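Local coordinates for protein DynE7 (Micromonospora chersina, PDB 2XEM) that probably acts as a hot-dog fold thioesterase in dynemicin biosynthesis, hydrolysing a polyene thioester on the way to this enediyne antitumor agent, at residues D[9-14]-D[38-43]. Sequence-based numbering, arbitrary orientation.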
ATOM      1  N   ASP D   9      -1.109 -11.016  29.564  1.00 48.20           N
ATOM      2  CA  ASP D   9      -1.910 -10.996  28.366  1.00 46.53           C
ATOM      3  C   ASP D   9      -1.381  -9.953  27.378  1.00 42.17           C
ATOM      4  O   ASP D   9      -0.664  -9.001  27.732  1.00 41.29           O
ATOM      5  CB  ASP D   9      -3.427 -10.857  28.674  1.00 50.44           C
ATOM      6  CG  ASP D   9      -3.916  -9.508  29.182  1.00 68.52           C
ATOM      7  OD1 ASP D   9      -3.117  -8.779  29.825  1.00 71.07           O
ATOM      8  OD2 ASP D   9      -5.114  -9.200  28.984  1.00 75.84           O
ATOM      9  N   SER D  10      -1.646 -10.211  26.133  1.00 32.46           N
ATOM     10  CA  SER D  10      -1.344  -9.246  25.123  1.00 29.56           C
ATOM     11  C   SER D  10      -2.593  -8.739  24.475  1.00 29.14           C
ATOM     12  O   SER D  10      -3.632  -9.376  24.537  1.00 28.86           O
ATOM     13  CB  SER D  10      -0.365  -9.810  24.107  1.00 32.25           C
ATOM     14  OG  SER D  10      -0.944 -10.921  23.441  1.00 38.99           O
ATOM     15  N   TYR D  11      -2.502  -7.542  23.905  1.00 22.52           N
ATOM     16  CA  TYR D  11      -3.560  -6.997  23.081  1.00 21.31           C
ATOM     17  C   TYR D  11      -3.521  -7.681  21.709  1.00 23.71           C
ATOM     18  O   TYR D  11      -2.448  -7.753  21.088  1.00 20.52           O
ATOM     19  CB  TYR D  11      -3.398  -5.481  22.949  1.00 21.08           C
ATOM     20  CG  TYR D  11      -4.445  -4.926  22.029  1.00 21.76           C
ATOM     21  CD1 TYR D  11      -5.763  -4.787  22.448  1.00 23.54           C
ATOM     22  CD2 TYR D  11      -4.138  -4.611  20.709  1.00 21.83           C
ATOM     23  CE1 TYR D  11      -6.752  -4.344  21.572  1.00 24.36           C
ATOM     24  CE2 TYR D  11      -5.114  -4.155  19.831  1.00 22.32           C
ATOM     25  CZ  TYR D  11      -6.416  -4.015  20.269  1.00 25.86           C
ATOM     26  OH  TYR D  11      -7.369  -3.563  19.415  1.00 23.74           O
ATOM     27  N   VAL D  12      -4.680  -8.150  21.229  1.00 19.38           N
ATOM     28  CA  VAL D  12      -4.749  -8.917  19.997  1.00 19.46           C
ATOM     29  C   VAL D  12      -5.440  -8.103  18.928  1.00 23.95           C
ATOM     30  O   VAL D  12      -6.598  -7.697  19.111  1.00 23.02           O
ATOM     31  CB  VAL D  12      -5.421 -10.289  20.185  1.00 25.06           C
ATOM     32  CG1 VAL D  12      -5.541 -11.025  18.839  1.00 24.50           C
ATOM     33  CG2 VAL D  12      -4.648 -11.132  21.192  1.00 25.47           C
ATOM     34  N   HIS D  13      -4.692  -7.800  17.831  1.00 19.24           N
ATOM     35  CA  HIS D  13      -5.293  -7.255  16.623  1.00 17.95           C
ATOM     36  C   HIS D  13      -5.352  -8.347  15.582  1.00 23.39           C
ATOM     37  O   HIS D  13      -4.312  -8.858  15.181  1.00 21.90           O
ATOM     38  CB  HIS D  13      -4.506  -6.033  16.111  1.00 17.62           C
ATOM     39  CG  HIS D  13      -4.923  -5.576  14.746  1.00 20.31           C
ATOM     40  ND1 HIS D  13      -6.118  -4.950  14.521  1.00 21.41           N
ATOM     41  CD2 HIS D  13      -4.277  -5.727  13.567  1.00 21.66           C
ATOM     42  CE1 HIS D  13      -6.164  -4.717  13.224  1.00 21.38           C
ATOM     43  NE2 HIS D  13      -5.069  -5.149  12.612  1.00 21.36           N
ATOM     44  N   ARG D  14      -6.562  -8.707  15.145  1.00 22.50           N
ATOM     45  CA  ARG D  14      -6.782  -9.752  14.151  1.00 23.35           C
ATOM     46  C   ARG D  14      -6.681  -9.158  12.746  1.00 26.50           C
ATOM     47  O   ARG D  14      -7.335  -8.164  12.446  1.00 25.39           O
ATOM     48  CB  ARG D  14      -8.164 -10.373  14.377  1.00 23.68           C
ATOM     49  CG  ARG D  14      -8.475 -11.578  13.499  1.00 39.48           C
ATOM     50  CD  ARG D  14      -9.927 -11.973  13.690  1.00 38.40           C
ATOM     51  NE  ARG D  14     -10.409 -12.905  12.666  1.00 40.88           N
ATOM     52  CZ  ARG D  14     -10.947 -12.545  11.504  1.00 53.74           C
ATOM     53  NH1 ARG D  14     -11.025 -11.262  11.167  1.00 35.61           N
ATOM     54  NH2 ARG D  14     -11.380 -13.469  10.654  1.00 43.70           N
ATOM     55  N   GLY D  38       1.070  -0.491  12.876  1.00 16.98           N
ATOM     56  CA  GLY D  38       0.254   0.711  12.822  1.00 17.76           C
ATOM     57  C   GLY D  38      -1.214   0.373  13.045  1.00 20.32           C
ATOM     58  O   GLY D  38      -1.855   0.980  13.896  1.00 18.95           O
ATOM     59  N   HIS D  39      -1.752  -0.593  12.282  1.00 17.50           N
ATOM     60  CA  HIS D  39      -3.153  -1.011  12.404  1.00 17.62           C
ATOM     61  C   HIS D  39      -3.443  -1.486  13.830  1.00 21.47           C
ATOM     62  O   HIS D  39      -4.488  -1.164  14.406  1.00 20.95           O
ATOM     63  CB  HIS D  39      -3.478  -2.166  11.452  1.00 17.76           C
ATOM     64  CG  HIS D  39      -3.163  -1.946  10.007  1.00 20.38           C
ATOM     65  ND1 HIS D  39      -2.916  -0.689   9.488  1.00 22.09           N
ATOM     66  CD2 HIS D  39      -3.061  -2.849   9.017  1.00 21.43           C
ATOM     67  CE1 HIS D  39      -2.720  -0.867   8.198  1.00 20.27           C
ATOM     68  NE2 HIS D  39      -2.783  -2.143   7.870  1.00 21.23           N
ATOM     69  N   CYS D  40      -2.541  -2.307  14.371  1.00 18.72           N
ATOM     70  CA  CYS D  40      -2.638  -2.798  15.733  1.00 18.79           C
ATOM     71  C   CYS D  40      -2.673  -1.656  16.771  1.00 21.07           C
ATOM     72  O   CYS D  40      -3.571  -1.642  17.607  1.00 22.01           O
ATOM     73  CB  CYS D  40      -1.516  -3.791  16.028  1.00 17.66           C
ATOM     74  SG  CYS D  40      -1.583  -4.484  17.706  1.00 20.88           S
ATOM     75  N   ARG D  41      -1.738  -0.699  16.711  1.00 17.02           N
ATOM     76  CA  ARG D  41      -1.697   0.385  17.701  1.00 19.36           C
ATOM     77  C   ARG D  41      -2.916   1.300  17.609  1.00 23.47           C
ATOM     78  O   ARG D  41      -3.362   1.795  18.630  1.00 22.04           O
ATOM     79  CB  ARG D  41      -0.369   1.179  17.716  1.00 22.47           C
ATOM     80  CG  ARG D  41      -0.130   2.083  16.504  1.00 33.52           C
ATOM     81  CD  ARG D  41       1.133   2.935  16.589  1.00 32.65           C
ATOM     82  NE  ARG D  41       1.115   3.939  15.522  1.00 35.20           N
ATOM     83  CZ  ARG D  41       2.165   4.341  14.822  1.00 41.68           C
ATOM     84  NH1 ARG D  41       3.369   3.850  15.078  1.00 35.94           N
ATOM     85  NH2 ARG D  41       2.027   5.263  13.881  1.00 34.72           N
ATOM     86  N   GLU D  42      -3.456   1.511  16.392  1.00 22.51           N
ATOM     87  CA  GLU D  42      -4.682   2.290  16.199  1.00 23.40           C
ATOM     88  C   GLU D  42      -5.914   1.569  16.749  1.00 26.34           C
ATOM     89  O   GLU D  42      -6.740   2.214  17.363  1.00 26.93           O
ATOM     90  CB  GLU D  42      -4.896   2.598  14.726  1.00 23.79           C
ATOM     91  CG  GLU D  42      -3.944   3.619  14.147  1.00 28.24           C
ATOM     92  CD  GLU D  42      -4.010   3.589  12.633  1.00 41.04           C
ATOM     93  OE1 GLU D  42      -2.936   3.675  12.006  1.00 26.03           O
ATOM     94  OE2 GLU D  42      -5.121   3.436  12.074  1.00 38.18           O
ATOM     95  N   HIS D  43      -6.045   0.248  16.495  1.00 24.78           N
ATOM     96  CA  HIS D  43      -7.142  -0.596  16.993  1.00 25.41           C
ATOM     97  C   HIS D  43      -7.082  -0.582  18.542  1.00 27.34           C
ATOM     98  O   HIS D  43      -8.118  -0.453  19.194  1.00 27.65           O
ATOM     99  CB  HIS D  43      -7.032  -2.021  16.399  1.00 26.98           C
ATOM    100  CG  HIS D  43      -8.217  -2.941  16.583  1.00 33.34           C
ATOM    101  ND1 HIS D  43      -9.421  -2.520  17.192  1.00 37.40           N
ATOM    102  CD2 HIS D  43      -8.338  -4.258  16.263  1.00 35.30           C
ATOM    103  CE1 HIS D  43     -10.230  -3.577  17.164  1.00 36.71           C
ATOM    104  NE2 HIS D  43      -9.622  -4.647  16.622  1.00 36.69           N
TER
HETATM  105  O   HOH W   1      -8.752  -7.905  16.679  1.00 42.78           O
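An aromatic cluster of Tyr11, His13 and His43 joins the first strand of the hot-dog fold to its long central helix, with Cys40 packed against both strand side chains. Tyr11 turns its edge to the face of His43, the two planes at 87°, and its OH lies over that face, offset toward the rim and a tight 3.0 Å from His43 CG. A tyrosine suits this place because its ring lies among aromatic side chains while its hydroxyl extends to the helix, where Asp47, one turn beyond His43, is its hydrogen-bond partner. His13 has CG anti to its backbone N (chi1 170°), which lays one face of the flat imidazole on the helix backbone, with Cys40 CA 4.1 Å from the His13 ring centroid in a CH-pi contact; His13 NE2 comes to 3.6 Å from His39 CB. Its other nitrogen, His13 ND1, comes to 2.9 Å from His43 CD2, a tight approach in which the rings meet rim to rim. His43 thus offers a face to Tyr11 and an edge to His13. In the hot-dog fold the antiparallel sheet wraps around this helix, 32-48; strand 11-16 pairs with strand 80-91, and the alternation of an extended strand turns Tyr11 and His13 toward the helix, while Val12 points away. Cysteine is small enough to lie beside both: Cys40 SG is 3.7 Å from His13 CB, and Cys40 SG is 3.9 Å from Tyr11 CD2, a sulfur-aromatic contact at the tyrosine edge. No direct hydrogen bond crosses the contact, but a water accepts from Arg14 N, donates to Val12 O and reaches His43 NE2 weakly.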